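Local coordinates for natterin-like protein (Lethenteron camtschaticum, PDB 6IUL) that probably binds carbohydrates on target cells through a jacalin-like lectin domain and kills them by forming membrane pores with an aerolysin-type module, at residues A[27-32]-A[208-213]. Numbering follows the deposited sequence.
Sequences AATLQK and STFSLS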
# COMPACT_ATOMS: atom_id res chain seq x y z
N ALA A 27 6.41 -4.13 -24.76
CA ALA A 27 5.33 -4.79 -24.00
C ALA A 27 4.00 -4.04 -24.01
O ALA A 27 3.23 -4.07 -23.05
CB ALA A 27 5.78 -5.03 -22.57
N ALA A 28 3.73 -3.34 -25.11
CA ALA A 28 2.43 -2.71 -25.29
C ALA A 28 1.44 -3.79 -25.71
O ALA A 28 1.80 -4.68 -26.47
CB ALA A 28 2.50 -1.61 -26.34
N THR A 29 0.22 -3.71 -25.22
CA THR A 29 -0.74 -4.75 -25.39
C THR A 29 -2.03 -4.25 -26.05
O THR A 29 -2.27 -3.08 -26.22
CB THR A 29 -1.08 -5.39 -24.03
OG1 THR A 29 -1.59 -4.42 -23.12
CG2 THR A 29 0.15 -6.03 -23.42
N LEU A 30 -2.87 -5.19 -26.42
CA LEU A 30 -4.11 -4.90 -27.12
C LEU A 30 -5.05 -4.14 -26.21
O LEU A 30 -5.38 -4.63 -25.15
CB LEU A 30 -4.77 -6.20 -27.58
CG LEU A 30 -6.13 -6.05 -28.25
CD1 LEU A 30 -5.99 -5.30 -29.58
CD2 LEU A 30 -6.80 -7.41 -28.45
N GLN A 31 -5.49 -2.96 -26.65
CA GLN A 31 -6.43 -2.14 -25.90
C GLN A 31 -7.81 -2.14 -26.53
O GLN A 31 -8.83 -2.18 -25.83
CB GLN A 31 -5.94 -0.69 -25.78
CG GLN A 31 -6.93 0.14 -24.98
CD GLN A 31 -6.43 1.45 -24.43
OE1 GLN A 31 -5.26 1.81 -24.54
NE2 GLN A 31 -7.37 2.22 -23.88
N LYS A 32 -7.85 -2.10 -27.86
CA LYS A 32 -9.08 -1.98 -28.57
C LYS A 32 -9.01 -2.64 -29.95
O LYS A 32 -8.00 -2.57 -30.63
CB LYS A 32 -9.41 -0.49 -28.71
CG LYS A 32 -10.78 -0.16 -29.30
CD LYS A 32 -10.93 1.38 -29.37
CE LYS A 32 -12.26 1.80 -29.93
NZ LYS A 32 -12.46 3.28 -29.75
N SER A 208 -1.35 -2.36 -14.61
CA SER A 208 -2.65 -3.05 -14.51
C SER A 208 -2.66 -4.41 -15.25
O SER A 208 -3.37 -5.32 -14.85
CB SER A 208 -3.77 -2.14 -15.01
OG SER A 208 -3.48 -1.66 -16.30
N THR A 209 -1.85 -4.56 -16.30
CA THR A 209 -1.89 -5.78 -17.15
C THR A 209 -1.07 -6.89 -16.50
O THR A 209 -1.48 -8.06 -16.50
CB THR A 209 -1.34 -5.48 -18.55
OG1 THR A 209 -2.19 -4.52 -19.17
CG2 THR A 209 -1.23 -6.70 -19.43
N PHE A 210 0.09 -6.53 -15.96
CA PHE A 210 0.97 -7.47 -15.30
C PHE A 210 0.98 -7.29 -13.80
O PHE A 210 0.56 -6.24 -13.31
CB PHE A 210 2.39 -7.31 -15.87
CG PHE A 210 2.44 -7.43 -17.37
CD1 PHE A 210 2.36 -8.67 -18.00
CD2 PHE A 210 2.57 -6.30 -18.15
CE1 PHE A 210 2.36 -8.75 -19.38
CE2 PHE A 210 2.60 -6.38 -19.54
CZ PHE A 210 2.52 -7.62 -20.15
N SER A 211 1.47 -8.28 -13.04
CA SER A 211 1.75 -8.04 -11.63
C SER A 211 3.24 -7.71 -11.49
O SER A 211 4.11 -8.57 -11.52
CB SER A 211 1.31 -9.19 -10.71
OG SER A 211 2.20 -10.23 -10.78
N LEU A 212 3.53 -6.42 -11.40
CA LEU A 212 4.92 -5.93 -11.43
C LEU A 212 5.56 -5.98 -10.04
O LEU A 212 4.90 -5.67 -9.05
CB LEU A 212 4.94 -4.47 -11.90
CG LEU A 212 4.43 -4.21 -13.29
CD1 LEU A 212 4.42 -2.75 -13.58
CD2 LEU A 212 5.25 -4.94 -14.35
N SER A 213 6.81 -6.41 -9.98
CA SER A 213 7.67 -6.11 -8.85
C SER A 213 8.95 -5.46 -9.38
O SER A 213 9.30 -5.61 -10.55
CB SER A 213 7.98 -7.33 -7.97
OG SER A 213 8.54 -8.33 -8.74
O HOH W 1 -0.06 -3.20 -21.11
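The junction between the jacalin-like lectin domain and the aerolysin-type pore-forming module is bridged here by Thr29 and Thr209, whose side chains meet end on, with a water to one side of the gap. Their hydroxyls, OG1 of Thr29 and OG1 of Thr209, stand 4.0 Å apart, too far for a direct hydrogen bond. The water lies 2.8 Å from Thr29 OG1 and 3.2 Å from Thr209 OG1, and it hydrogen-bonds to both, the two bonds meeting at about 84°. In Thr29, chi1 of 58° sets OG1 in the gap flanked by the backbone N and C, facing the water, while CG2 lies beside N and turns to the phenyl ring of Phe210. Threonine suits both positions because one branch can serve the water and the other a nonpolar neighbour.

Thr29 belongs to the loop entering strand 30-37 of the lectin domain, and Thr209 ends the short helix 206-209, where its hydroxyl also hydrogen-bonds to Lys205 O. Phe210 is the first residue to leave the helical conformation. CG2 of Thr209 sits 3.8 Å above the plane of the Phe210 ring, over its centre, a methyl laid on an aromatic face. From the lectin side, Thr29 CG2 approaches the ring obliquely, 4.3 Å from Phe210 CZ, whereas the carbonyl O of Ala27 comes to the ring edge, 4.2 Å from Phe210 CE2, where the slightly positive C-H rim can tolerate an oxygen. A large nonpolar side chain fits this buried place, since Phe210 also packs on Ile143 and Ile146 of strand 135-155 and Ile283 of strand 260-285.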